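Type III secretion system effector protein ExoU (Pseudomonas fluorescens, PDB 4QMK) acts as a type III effector with a patatin-like phospholipase domain and probably hydrolyses host membrane phospholipids after phosphatidylinositol 4,5-bisphosphate-mediated localisation at the plasma membrane. Local coordinates at residues P583-P588 with A593-L598; E489-S494 with F535-Q540; K77-P82 with E409-L414; D443-M448 with A467-F472. All blocks are in the same frame, centred on the assembly; numbering follows the deposited sequence.

Contact 1 (P583-P588 with A593-L598); sequences PSLYRP and ANVELL
Leu-585, the last helical residue of helix 555-585, and Val-595, near the start of helix 592-606, bring their CA atoms to 5.6 Å of each other, a spacing small enough for a side chain to rest on the opposing backbone. That is what Leu-585 does. Its CG is anti to the backbone N (chi1 -177°), and CD1 reaches across to lie 3.7 Å from the carbonyl O of Val-595. The same methyl meets CG1 of Val-595 at 3.8 Å and CB of Leu-598 at 4.0 Å, filling the step between two residues one helical turn apart. The side chains of Leu-585 and Val-595 cross at about a right angle. Leu-598 answers from its own side: its CD1 sits 3.5 Å from CB of Ser-584 and 3.7 Å from the backbone N of Leu-585. The cross-contact is therefore apolar, while OG of Ser-584 is engaged by the hydroxyls of Thr-640 and Tyr-625. Tyr-586 is the first residue to leave helical geometry; the N of Arg-587 still bonds the O of Ser-584 at 3.2 Å, and a short linker then leads to helix 592-606. Both helix ends belong to the ExoU C-terminal family region. Gln-590 in the linker gives its NE2 to the O of Ser-584 and takes the ND2 of Asn-594 on its OE1, Tyr-625 covers Leu-598, and strand 254-260 receives Pro-583, Tyr-586 and Arg-587.

Contact 2 (E489-S494 with F535-Q540); sequences EANQTS and FQQLLQ
Asn-491 and Gln-537 both place CG anti to their own carbonyl carbon (chi1 -76° in Asn-491), and the Gln-537 chain then runs extended; the two amides approach from opposite directions with their planes nearly coplanar. The result is a reciprocal amide pair, each group donating once and accepting once, which bridges helix 533-544 and the end of helix 464-491. The long reach is needed, because the CA atoms of the two residues stand 10.1 Å apart. With the amide planes only 17° from coplanar, both bonds can form together, though not equally well. NE2 of Gln-537 gives a nearly straight bond to OD1 of Asn-491 (3.1 Å, 174° at the hydrogen), arriving in the carbonyl plane on a lone pair. The return bond from ND2 of Asn-491 to OE1 of Gln-537 is shorter, 2.8 Å, but more bent, its donor tilted from the carbonyl plane. Pairing in both directions opposes rotation of either amide. The contact lies at the surface; beneath it Phe-535 and Leu-538 pack on Leu-483 of the same helix 464-491, and Leu-497 touches Gln-537. Across the diagonal of the pair the two donors, ND2 of Asn-491 and NE2 of Gln-537, remain 3.5 Å apart and do not bond.

Contact 3 (K77-P82 with E409-L414); sequences KGIAFP and EQKQHL
Lys-411 lays its aliphatic chain across Ile-79, and its CB, CG and CD each meet an atom of that residue. CB lies 4.0 Å from CG1 of Ile-79, and CG closes on that same atom at 3.7 Å. CD passes on to the end of the isoleucine, 3.7 Å from its CD1. The lysine is extended beyond CG. CG1 of Ile-79, anti to its backbone N (chi1 -180°), brings the longer branch to the lysine, and the two side chains cross at about a right angle. Beyond CD the lysine leaves the contact, and NZ bonds the carbonyl O of Asn-127, at the end of helix 119-127. One turn later on helix 408-431, Leu-414 directs CD2 at two neighbours, CG2 of Ile-79 and CB of Ala-80, each at 4.0 Å. Ile-79 is thus shared, its longer branch going to Lys-411 and its CG2 branch to Leu-414. Ile-79 and Ala-80 lie in the 3-10 segment that leads into helix 81-90. The preceding Lys-77 and Gly-78 fit the end of the glycine-rich sequence that supplies the oxyanion hole in patatin-like phospholipases. Gln-415 adds a polar tie through NE2 to the O of Ile-79. Chemically, Lys-411 serves twice: its methylenes cover part of Ile-79, while its amino group, probably charged, finds a carbonyl at the helix end.

Contact 4 (D443-M448 with A467-F472); sequences DAVMAM and AEALRF
Val-445 has the most surface buried here, and its close contacts are with a single methyl group, CB of Ala-469. That methyl faces the isopropyl group, 3.9 Å from CG2, 4.0 Å from CB and 4.1 Å from CG1 of Val-445, so that the branch point and both methyls lie against the alanine. A side chain as small as Ala-469 lets the backbones come near: the CA atoms of Val-445 and Ala-469 are 6.7 Å apart. Met-446 buries about as much as Ala-469, by a different route. Its CB bond does not point at helix 464-491, but the chain bends at chi2 (-81°) and again at chi3 (76°), which brings the thioether to the CD2-CE2 side of Phe-472. There SD lies 4.8 Å from the ring centroid, 50° off the normal, a Met-aromatic contact of oblique geometry. CE makes the nearest approach, 3.6 Å from CD2 of Phe-472, with SD 3.9 Å from CE2 of the same ring. The methionine and phenylalanine side chains cross at about a right angle. The contact fastens the short helix 441-446, which follows strand 434-438, to the long helix 464-491. Leu-453 of the intervening helix 450-461 packs on Val-445. Arg-515 touches Met-446 and makes a cation-pi contact with Phe-472, while Trp-522 NE1 bonds the backbone O of Met-446.

In the fold
Burial separates the four: contact 4 is buried, contacts 1 and 3 are partly buried, and contact 2 lies at the surface. The chemistry divides once, at the surface: contacts 1, 3 and 4 are apolar across their segments, while contact 2 is made by two amide hydrogen bonds. Contacts 2 and 4 use the two ends of helix 464-491, with centres 29 Å apart. Contacts 1 and 2 engage helices 555-585 and 533-544, consecutive in the chain, yet their centres are 45 Å apart. Contact 3, with its segment 77-82 in the patatin-like region, lies on the opposite side of the chain's centre from contact 2, about 53 Å away between centres.

Contact 1 (P583-P588 with A593-L598)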
loop_
_atom_site.group_PDB
_atom_site.type_symbol
_atom_site.label_atom_id
_atom_site.label_comp_id
_atom_site.label_asym_id
_atom_site.label_seq_id
_atom_site.Cartn_x
_atom_site.Cartn_y
_atom_site.Cartn_z
ATOM N N PRO A 583 -24.302 2.986 -9.359
ATOM C CA PRO A 583 -24.890 3.949 -8.446
ATOM C C PRO A 583 -25.930 4.886 -9.018
ATOM O O PRO A 583 -26.857 5.219 -8.264
ATOM C CB PRO A 583 -23.723 4.768 -7.972
ATOM C CG PRO A 583 -22.584 3.882 -8.143
ATOM C CD PRO A 583 -22.852 3.060 -9.343
ATOM N N SER A 584 -25.786 5.333 -10.282
ATOM C CA SER A 584 -26.779 6.231 -10.888
ATOM C C SER A 584 -28.017 5.452 -11.242
ATOM O O SER A 584 -29.142 5.891 -11.026
ATOM C CB SER A 584 -26.301 6.792 -12.224
ATOM O OG SER A 584 -25.701 8.070 -12.153
ATOM N N LEU A 585 -27.792 4.287 -11.833
ATOM C CA LEU A 585 -28.876 3.479 -12.358
ATOM C C LEU A 585 -29.792 3.032 -11.271
ATOM O O LEU A 585 -30.981 3.070 -11.449
ATOM C CB LEU A 585 -28.279 2.295 -13.127
ATOM C CG LEU A 585 -29.213 1.315 -13.844
ATOM C CD1 LEU A 585 -30.145 2.024 -14.777
ATOM C CD2 LEU A 585 -28.392 0.287 -14.624
ATOM N N TYR A 586 -29.239 2.654 -10.119
ATOM C CA TYR A 586 -30.054 2.207 -8.994
ATOM C C TYR A 586 -30.326 3.283 -7.963
ATOM O O TYR A 586 -30.704 3.001 -6.862
ATOM C CB TYR A 586 -29.398 1.003 -8.344
ATOM C CG TYR A 586 -29.445 -0.131 -9.302
ATOM C CD1 TYR A 586 -30.611 -0.835 -9.530
ATOM C CD2 TYR A 586 -28.361 -0.437 -10.052
ATOM C CE1 TYR A 586 -30.658 -1.864 -10.455
ATOM C CE2 TYR A 586 -28.392 -1.464 -10.975
ATOM C CZ TYR A 586 -29.545 -2.176 -11.155
ATOM O OH TYR A 586 -29.546 -3.186 -12.086
ATOM N N ARG A 587 -30.113 4.521 -8.332
ATOM C CA ARG A 587 -30.401 5.625 -7.459
ATOM C C ARG A 587 -31.951 5.722 -7.366
ATOM O O ARG A 587 -32.619 5.868 -8.411
ATOM C CB ARG A 587 -29.856 6.911 -8.094
ATOM C CG ARG A 587 -29.626 8.063 -7.133
ATOM C CD ARG A 587 -29.849 9.430 -7.779
ATOM N NE ARG A 587 -31.198 9.833 -7.444
ATOM C CZ ARG A 587 -31.964 10.648 -8.150
ATOM N NH1 ARG A 587 -31.554 11.148 -9.323
ATOM N NH2 ARG A 587 -33.175 10.931 -7.680
ATOM N N PRO A 588 -32.520 5.615 -6.151
ATOM C CA PRO A 588 -33.974 5.838 -5.926
ATOM C C PRO A 588 -34.459 7.163 -6.513
ATOM O O PRO A 588 -33.887 8.213 -6.213
ATOM C CB PRO A 588 -34.089 5.896 -4.401
ATOM C CG PRO A 588 -32.956 5.086 -3.912
ATOM C CD PRO A 588 -31.839 5.190 -4.923
ATOM N N ALA A 593 -35.752 8.078 -18.405
ATOM C CA ALA A 593 -34.949 8.311 -19.567
ATOM C C ALA A 593 -33.469 8.073 -19.236
ATOM O O ALA A 593 -32.700 7.506 -20.043
ATOM C CB ALA A 593 -35.196 9.727 -20.129
ATOM N N ASN A 594 -33.077 8.478 -18.041
ATOM C CA ASN A 594 -31.710 8.228 -17.553
ATOM C C ASN A 594 -31.462 6.725 -17.331
ATOM O O ASN A 594 -30.375 6.232 -17.597
ATOM C CB ASN A 594 -31.434 9.007 -16.246
ATOM C CG ASN A 594 -31.096 10.465 -16.489
ATOM O OD1 ASN A 594 -30.846 10.879 -17.617
ATOM N ND2 ASN A 594 -31.030 11.243 -15.420
ATOM N N VAL A 595 -32.470 5.998 -16.851
ATOM C CA VAL A 595 -32.343 4.523 -16.666
ATOM C C VAL A 595 -32.141 3.855 -18.012
ATOM O O VAL A 595 -31.283 2.994 -18.192
ATOM C CB VAL A 595 -33.605 3.958 -15.924
ATOM C CG1 VAL A 595 -33.694 2.457 -15.942
ATOM C CG2 VAL A 595 -33.610 4.459 -14.495
ATOM N N GLU A 596 -32.917 4.289 -18.981
ATOM C CA GLU A 596 -32.833 3.766 -20.345
ATOM C C GLU A 596 -31.439 4.071 -20.933
ATOM O O GLU A 596 -30.810 3.208 -21.513
ATOM C CB GLU A 596 -33.932 4.420 -21.155
ATOM C CG GLU A 596 -34.141 3.924 -22.568
ATOM C CD GLU A 596 -35.362 4.602 -23.218
ATOM O OE1 GLU A 596 -35.783 5.715 -22.761
ATOM O OE2 GLU A 596 -35.917 4.024 -24.179
ATOM N N LEU A 597 -30.965 5.299 -20.751
ATOM C CA LEU A 597 -29.652 5.735 -21.264
ATOM C C LEU A 597 -28.504 4.893 -20.652
ATOM O O LEU A 597 -27.681 4.352 -21.362
ATOM C CB LEU A 597 -29.443 7.210 -20.936
ATOM C CG LEU A 597 -28.088 7.811 -21.275
ATOM C CD1 LEU A 597 -27.957 7.986 -22.781
ATOM C CD2 LEU A 597 -27.908 9.142 -20.602
ATOM N N LEU A 598 -28.499 4.782 -19.322
ATOM C CA LEU A 598 -27.521 4.000 -18.603
ATOM C C LEU A 598 -27.544 2.517 -18.969
ATOM O O LEU A 598 -26.476 1.891 -19.121
ATOM C CB LEU A 598 -27.711 4.179 -17.109
ATOM C CG LEU A 598 -27.382 5.609 -16.651
ATOM C CD1 LEU A 598 -27.735 5.807 -15.206
ATOM C CD2 LEU A 598 -25.934 5.968 -16.853
#

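Contact 2 (E489-S494 with F535-Q540)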
loop_
_atom_site.group_PDB
_atom_site.type_symbol
_atom_site.label_atom_id
_atom_site.label_comp_id
_atom_site.label_asym_id
_atom_site.label_seq_id
_atom_site.Cartn_x
_atom_site.Cartn_y
_atom_site.Cartn_z
ATOM N N GLU A 489 15.762 -16.179 -19.969
ATOM C CA GLU A 489 17.175 -15.941 -20.310
ATOM C C GLU A 489 17.527 -14.465 -20.310
ATOM O O GLU A 489 18.505 -14.068 -19.726
ATOM C CB GLU A 489 17.513 -16.471 -21.714
ATOM C CG GLU A 489 17.254 -17.960 -21.984
ATOM C CD GLU A 489 18.226 -18.894 -21.299
ATOM O OE1 GLU A 489 19.218 -18.382 -20.735
ATOM O OE2 GLU A 489 17.992 -20.140 -21.316
ATOM N N ALA A 490 16.758 -13.656 -21.007
ATOM C CA ALA A 490 16.999 -12.212 -21.062
ATOM C C ALA A 490 16.897 -11.554 -19.684
ATOM O O ALA A 490 17.576 -10.558 -19.432
ATOM C CB ALA A 490 16.016 -11.533 -22.024
ATOM N N ASN A 491 16.024 -12.082 -18.815
ATOM C CA ASN A 491 15.860 -11.549 -17.449
ATOM C C ASN A 491 17.009 -11.881 -16.508
ATOM O O ASN A 491 17.122 -11.269 -15.448
ATOM C CB ASN A 491 14.524 -11.992 -16.820
ATOM C CG ASN A 491 13.322 -11.207 -17.369
ATOM O OD1 ASN A 491 13.421 -10.023 -17.697
ATOM N ND2 ASN A 491 12.177 -11.866 -17.434
ATOM N N GLN A 492 17.840 -12.862 -16.888
ATOM C CA GLN A 492 19.050 -13.201 -16.143
ATOM C C GLN A 492 20.119 -12.133 -16.307
ATOM O O GLN A 492 21.086 -12.120 -15.537
ATOM C CB GLN A 492 19.640 -14.528 -16.602
ATOM C CG GLN A 492 18.802 -15.744 -16.285
ATOM C CD GLN A 492 19.315 -17.000 -16.983
ATOM O OE1 GLN A 492 20.484 -17.086 -17.391
ATOM N NE2 GLN A 492 18.449 -17.993 -17.097
ATOM N N THR A 493 19.969 -11.255 -17.309
ATOM C CA THR A 493 20.938 -10.161 -17.533
ATOM C C THR A 493 20.352 -8.765 -17.290
ATOM O O THR A 493 21.102 -7.811 -17.138
ATOM C CB THR A 493 21.549 -10.193 -18.956
ATOM O OG1 THR A 493 20.759 -9.398 -19.839
ATOM C CG2 THR A 493 21.651 -11.630 -19.489
ATOM N N SER A 494 19.023 -8.641 -17.239
ATOM C CA SER A 494 18.380 -7.342 -17.023
ATOM C C SER A 494 16.883 -7.455 -16.791
ATOM O O SER A 494 16.200 -8.179 -17.528
ATOM C CB SER A 494 18.578 -6.456 -18.241
ATOM O OG SER A 494 17.586 -5.445 -18.253
ATOM N N PHE A 535 5.245 -13.534 -20.327
ATOM C CA PHE A 535 4.469 -13.096 -21.451
ATOM C C PHE A 535 3.994 -11.655 -21.256
ATOM O O PHE A 535 4.063 -10.835 -22.195
ATOM C CB PHE A 535 3.302 -14.039 -21.806
ATOM C CG PHE A 535 3.727 -15.418 -22.306
ATOM C CD1 PHE A 535 5.053 -15.694 -22.696
ATOM C CD2 PHE A 535 2.785 -16.408 -22.494
ATOM C CE1 PHE A 535 5.409 -16.920 -23.217
ATOM C CE2 PHE A 535 3.150 -17.659 -22.991
ATOM C CZ PHE A 535 4.465 -17.908 -23.371
ATOM N N GLN A 536 3.576 -11.324 -20.049
ATOM C CA GLN A 536 3.145 -9.958 -19.751
ATOM C C GLN A 536 4.269 -8.958 -20.038
ATOM O O GLN A 536 4.038 -7.950 -20.685
ATOM C CB GLN A 536 2.656 -9.844 -18.294
ATOM C CG GLN A 536 1.238 -10.343 -18.082
ATOM C CD GLN A 536 0.210 -9.450 -18.784
ATOM O OE1 GLN A 536 0.339 -8.222 -18.793
ATOM N NE2 GLN A 536 -0.805 -10.055 -19.377
ATOM N N GLN A 537 5.488 -9.221 -19.580
ATOM C CA GLN A 537 6.588 -8.264 -19.860
ATOM C C GLN A 537 6.768 -8.089 -21.361
ATOM O O GLN A 537 7.002 -6.976 -21.844
ATOM C CB GLN A 537 7.948 -8.733 -19.372
ATOM C CG GLN A 537 8.105 -9.095 -17.929
ATOM C CD GLN A 537 9.517 -9.614 -17.662
ATOM O OE1 GLN A 537 9.693 -10.715 -17.115
ATOM N NE2 GLN A 537 10.526 -8.851 -18.088
ATOM N N LEU A 538 6.720 -9.206 -22.085
ATOM C CA LEU A 538 6.894 -9.159 -23.517
ATOM C C LEU A 538 5.766 -8.350 -24.121
ATOM O O LEU A 538 6.009 -7.537 -25.015
ATOM C CB LEU A 538 6.959 -10.550 -24.132
ATOM C CG LEU A 538 7.058 -10.482 -25.655
ATOM C CD1 LEU A 538 8.314 -9.789 -26.147
ATOM C CD2 LEU A 538 6.944 -11.870 -26.235
ATOM N N LEU A 539 4.540 -8.546 -23.635
ATOM C CA LEU A 539 3.413 -7.729 -24.158
ATOM C C LEU A 539 3.614 -6.248 -23.925
ATOM O O LEU A 539 3.248 -5.437 -24.775
ATOM C CB LEU A 539 2.076 -8.163 -23.600
ATOM C CG LEU A 539 1.590 -9.500 -24.152
ATOM C CD1 LEU A 539 0.285 -9.883 -23.494
ATOM C CD2 LEU A 539 1.432 -9.434 -25.643
ATOM N N GLN A 540 4.214 -5.882 -22.800
ATOM C CA GLN A 540 4.493 -4.444 -22.557
ATOM C C GLN A 540 5.464 -3.907 -23.597
ATOM O O GLN A 540 5.214 -2.873 -24.201
ATOM C CB GLN A 540 5.036 -4.199 -21.149
ATOM C CG GLN A 540 4.061 -4.574 -20.028
ATOM C CD GLN A 540 2.665 -3.974 -20.232
ATOM O OE1 GLN A 540 2.521 -2.832 -20.691
ATOM N NE2 GLN A 540 1.631 -4.755 -19.916
#

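Contact 3 (K77-P82 with E409-L414)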
loop_
_atom_site.group_PDB
_atom_site.type_symbol
_atom_site.label_atom_id
_atom_site.label_comp_id
_atom_site.label_asym_id
_atom_site.label_seq_id
_atom_site.Cartn_x
_atom_site.Cartn_y
_atom_site.Cartn_z
ATOM N N LYS A 77 -30.283 -16.735 8.720
ATOM C CA LYS A 77 -30.456 -17.764 7.681
ATOM C C LYS A 77 -29.125 -18.486 7.359
ATOM O O LYS A 77 -29.118 -19.607 6.892
ATOM C CB LYS A 77 -31.130 -17.217 6.419
ATOM C CG LYS A 77 -30.719 -15.813 5.975
ATOM C CD LYS A 77 -31.232 -15.566 4.552
ATOM C CE LYS A 77 -31.279 -14.114 4.093
ATOM N NZ LYS A 77 -29.955 -13.558 3.701
ATOM N N GLY A 78 -28.010 -17.860 7.681
ATOM C CA GLY A 78 -26.743 -18.491 7.500
ATOM C C GLY A 78 -26.608 -19.806 8.243
ATOM O O GLY A 78 -25.666 -20.548 8.004
ATOM N N ILE A 79 -27.541 -20.115 9.125
ATOM C CA ILE A 79 -27.436 -21.295 9.928
ATOM C C ILE A 79 -27.654 -22.465 9.044
ATOM O O ILE A 79 -27.290 -23.561 9.406
ATOM C CB ILE A 79 -28.428 -21.270 11.158
ATOM C CG1 ILE A 79 -28.308 -22.539 12.012
ATOM C CG2 ILE A 79 -29.882 -21.144 10.737
ATOM C CD1 ILE A 79 -26.923 -22.687 12.597
ATOM N N ALA A 80 -28.191 -22.271 7.853
ATOM C CA ALA A 80 -28.341 -23.402 6.891
ATOM C C ALA A 80 -27.038 -23.776 6.163
ATOM O O ALA A 80 -26.907 -24.869 5.637
ATOM C CB ALA A 80 -29.407 -23.065 5.856
ATOM N N PHE A 81 -26.085 -22.873 6.102
ATOM C CA PHE A 81 -24.914 -23.125 5.265
ATOM C C PHE A 81 -24.148 -24.415 5.572
ATOM O O PHE A 81 -23.556 -25.020 4.671
ATOM C CB PHE A 81 -23.927 -21.927 5.320
ATOM C CG PHE A 81 -24.373 -20.712 4.574
ATOM C CD1 PHE A 81 -24.921 -20.818 3.319
ATOM C CD2 PHE A 81 -24.115 -19.439 5.078
ATOM C CE1 PHE A 81 -25.288 -19.675 2.596
ATOM C CE2 PHE A 81 -24.435 -18.302 4.356
ATOM C CZ PHE A 81 -25.030 -18.425 3.118
ATOM N N PRO A 82 -24.105 -24.818 6.845
ATOM C CA PRO A 82 -23.339 -26.023 7.136
ATOM C C PRO A 82 -23.748 -27.226 6.304
ATOM O O PRO A 82 -22.876 -27.967 5.843
ATOM C CB PRO A 82 -23.608 -26.245 8.614
ATOM C CG PRO A 82 -23.680 -24.864 9.149
ATOM C CD PRO A 82 -24.460 -24.106 8.085
ATOM N N GLU A 409 -31.815 -29.135 17.512
ATOM C CA GLU A 409 -32.507 -30.038 16.634
ATOM C C GLU A 409 -33.025 -29.299 15.391
ATOM O O GLU A 409 -33.027 -29.851 14.301
ATOM C CB GLU A 409 -33.683 -30.696 17.369
ATOM C CG GLU A 409 -34.046 -32.032 16.761
ATOM C CD GLU A 409 -35.391 -32.589 17.209
ATOM O OE1 GLU A 409 -35.887 -32.264 18.320
ATOM O OE2 GLU A 409 -35.935 -33.401 16.433
ATOM N N GLN A 410 -33.491 -28.066 15.584
ATOM C CA GLN A 410 -34.016 -27.243 14.492
ATOM C C GLN A 410 -32.903 -26.853 13.502
ATOM O O GLN A 410 -33.105 -26.902 12.298
ATOM C CB GLN A 410 -34.704 -26.007 15.030
ATOM C CG GLN A 410 -36.081 -26.326 15.552
ATOM C CD GLN A 410 -36.752 -25.165 16.291
ATOM O OE1 GLN A 410 -36.137 -24.490 17.138
ATOM N NE2 GLN A 410 -38.021 -24.942 15.986
ATOM N N LYS A 411 -31.743 -26.486 14.044
ATOM C CA LYS A 411 -30.558 -26.201 13.257
ATOM C C LYS A 411 -30.110 -27.445 12.467
ATOM O O LYS A 411 -29.764 -27.362 11.293
ATOM C CB LYS A 411 -29.412 -25.718 14.164
ATOM C CG LYS A 411 -29.723 -24.428 14.916
ATOM C CD LYS A 411 -28.510 -23.881 15.668
ATOM C CE LYS A 411 -28.924 -22.728 16.581
ATOM N NZ LYS A 411 -27.757 -22.236 17.370
ATOM N N GLN A 412 -30.105 -28.578 13.155
ATOM C CA GLN A 412 -29.714 -29.868 12.599
ATOM C C GLN A 412 -30.663 -30.212 11.457
ATOM O O GLN A 412 -30.256 -30.750 10.451
ATOM C CB GLN A 412 -29.776 -30.930 13.743
ATOM C CG GLN A 412 -28.790 -32.114 13.674
ATOM C CD GLN A 412 -28.546 -32.792 15.073
ATOM O OE1 GLN A 412 -28.290 -32.103 16.098
ATOM N NE2 GLN A 412 -28.596 -34.136 15.110
ATOM N N HIS A 413 -31.930 -29.873 11.604
ATOM C CA HIS A 413 -32.905 -30.180 10.572
ATOM C C HIS A 413 -32.747 -29.284 9.296
ATOM O O HIS A 413 -32.792 -29.776 8.153
ATOM C CB HIS A 413 -34.338 -30.046 11.085
ATOM C CG HIS A 413 -35.353 -30.330 10.010
ATOM N ND1 HIS A 413 -35.663 -31.617 9.604
ATOM C CD2 HIS A 413 -36.021 -29.500 9.164
ATOM C CE1 HIS A 413 -36.512 -31.567 8.590
ATOM N NE2 HIS A 413 -36.747 -30.296 8.302
ATOM N N LEU A 414 -32.584 -27.984 9.521
ATOM C CA LEU A 414 -32.468 -27.036 8.450
ATOM C C LEU A 414 -31.200 -27.348 7.669
ATOM O O LEU A 414 -31.201 -27.392 6.428
ATOM C CB LEU A 414 -32.438 -25.628 9.003
ATOM C CG LEU A 414 -32.848 -24.600 7.974
ATOM C CD1 LEU A 414 -34.339 -24.709 7.719
ATOM C CD2 LEU A 414 -32.474 -23.200 8.437
#

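Contact 4 (D443-M448 with A467-F472)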
loop_
_atom_site.group_PDB
_atom_site.type_symbol
_atom_site.label_atom_id
_atom_site.label_comp_id
_atom_site.label_asym_id
_atom_site.label_seq_id
_atom_site.Cartn_x
_atom_site.Cartn_y
_atom_site.Cartn_z
ATOM N N ASP A 443 -10.864 -27.205 -35.649
ATOM C CA ASP A 443 -11.455 -26.066 -34.944
ATOM C C ASP A 443 -11.982 -26.443 -33.558
ATOM O O ASP A 443 -11.895 -25.661 -32.620
ATOM C CB ASP A 443 -12.586 -25.456 -35.772
ATOM C CG ASP A 443 -12.086 -24.723 -36.980
ATOM O OD1 ASP A 443 -11.104 -23.970 -36.860
ATOM O OD2 ASP A 443 -12.671 -24.901 -38.057
ATOM N N ALA A 444 -12.508 -27.648 -33.432
ATOM C CA ALA A 444 -12.924 -28.160 -32.138
ATOM C C ALA A 444 -11.690 -28.328 -31.236
ATOM O O ALA A 444 -11.706 -27.902 -30.083
ATOM C CB ALA A 444 -13.663 -29.477 -32.312
ATOM N N VAL A 445 -10.602 -28.878 -31.779
ATOM C CA VAL A 445 -9.373 -29.036 -31.001
ATOM C C VAL A 445 -8.829 -27.691 -30.580
ATOM O O VAL A 445 -8.393 -27.527 -29.439
ATOM C CB VAL A 445 -8.298 -29.789 -31.768
ATOM C CG1 VAL A 445 -6.953 -29.637 -31.109
ATOM C CG2 VAL A 445 -8.667 -31.244 -31.896
ATOM N N MET A 446 -8.949 -26.688 -31.444
ATOM C CA MET A 446 -8.477 -25.330 -31.087
ATOM C C MET A 446 -9.289 -24.733 -29.935
ATOM O O MET A 446 -8.805 -23.813 -29.236
ATOM C CB MET A 446 -8.538 -24.365 -32.288
ATOM C CG MET A 446 -7.695 -24.728 -33.495
ATOM S SD MET A 446 -5.936 -24.290 -33.391
ATOM C CE MET A 446 -5.385 -25.598 -32.280
ATOM N N ALA A 447 -10.516 -25.215 -29.744
ATOM C CA ALA A 447 -11.326 -24.736 -28.626
ATOM C C ALA A 447 -11.058 -25.435 -27.283
ATOM O O ALA A 447 -11.592 -25.043 -26.295
ATOM C CB ALA A 447 -12.787 -24.888 -28.986
ATOM N N MET A 448 -10.249 -26.482 -27.260
ATOM C CA MET A 448 -9.996 -27.252 -26.034
ATOM C C MET A 448 -8.713 -26.827 -25.376
ATOM O O MET A 448 -7.704 -26.629 -26.048
ATOM C CB MET A 448 -9.881 -28.734 -26.342
ATOM C CG MET A 448 -11.029 -29.232 -27.183
ATOM S SD MET A 448 -11.101 -31.019 -27.444
ATOM C CE MET A 448 -9.412 -31.284 -27.764
ATOM N N ALA A 467 -4.910 -36.380 -35.635
ATOM C CA ALA A 467 -3.463 -36.420 -35.424
ATOM C C ALA A 467 -2.756 -35.141 -35.910
ATOM O O ALA A 467 -1.829 -34.669 -35.270
ATOM C CB ALA A 467 -2.871 -37.665 -36.084
ATOM N N GLU A 468 -3.189 -34.610 -37.039
ATOM C CA GLU A 468 -2.659 -33.345 -37.565
ATOM C C GLU A 468 -2.974 -32.229 -36.594
ATOM O O GLU A 468 -2.104 -31.394 -36.339
ATOM C CB GLU A 468 -3.267 -33.027 -38.961
ATOM C CG GLU A 468 -2.777 -31.730 -39.642
ATOM C CD GLU A 468 -3.495 -30.428 -39.190
ATOM O OE1 GLU A 468 -4.709 -30.416 -38.785
ATOM O OE2 GLU A 468 -2.822 -29.376 -39.255
ATOM N N ALA A 469 -4.196 -32.210 -36.049
ATOM C CA ALA A 469 -4.565 -31.203 -35.053
ATOM C C ALA A 469 -3.749 -31.349 -33.760
ATOM O O ALA A 469 -3.259 -30.344 -33.231
ATOM C CB ALA A 469 -6.057 -31.278 -34.733
ATOM N N LEU A 470 -3.610 -32.566 -33.229
ATOM C CA LEU A 470 -2.734 -32.771 -32.045
ATOM C C LEU A 470 -1.284 -32.353 -32.331
ATOM O O LEU A 470 -0.607 -31.797 -31.470
ATOM C CB LEU A 470 -2.760 -34.230 -31.538
ATOM C CG LEU A 470 -4.098 -34.690 -30.941
ATOM C CD1 LEU A 470 -4.181 -36.189 -30.815
ATOM C CD2 LEU A 470 -4.405 -34.055 -29.599
ATOM N N ARG A 471 -0.804 -32.614 -33.528
ATOM C CA ARG A 471 0.561 -32.247 -33.862
ATOM C C ARG A 471 0.721 -30.755 -33.776
ATOM O O ARG A 471 1.703 -30.285 -33.221
ATOM C CB ARG A 471 0.942 -32.756 -35.261
ATOM C CG ARG A 471 2.414 -32.743 -35.564
ATOM C CD ARG A 471 3.198 -33.728 -34.722
ATOM N NE ARG A 471 4.486 -34.144 -35.348
ATOM C CZ ARG A 471 5.652 -33.501 -35.208
ATOM N NH1 ARG A 471 5.757 -32.405 -34.460
ATOM N NH2 ARG A 471 6.721 -33.951 -35.822
ATOM N N PHE A 472 -0.211 -29.990 -34.332
ATOM C CA PHE A 472 -0.072 -28.541 -34.263
ATOM C C PHE A 472 -0.014 -28.085 -32.841
ATOM O O PHE A 472 0.750 -27.184 -32.500
ATOM C CB PHE A 472 -1.231 -27.817 -34.971
ATOM C CG PHE A 472 -1.263 -26.337 -34.692
ATOM C CD1 PHE A 472 -0.506 -25.477 -35.428
ATOM C CD2 PHE A 472 -2.015 -25.836 -33.624
ATOM C CE1 PHE A 472 -0.518 -24.121 -35.160
ATOM C CE2 PHE A 472 -2.019 -24.486 -33.330
ATOM C CZ PHE A 472 -1.287 -23.617 -34.112
#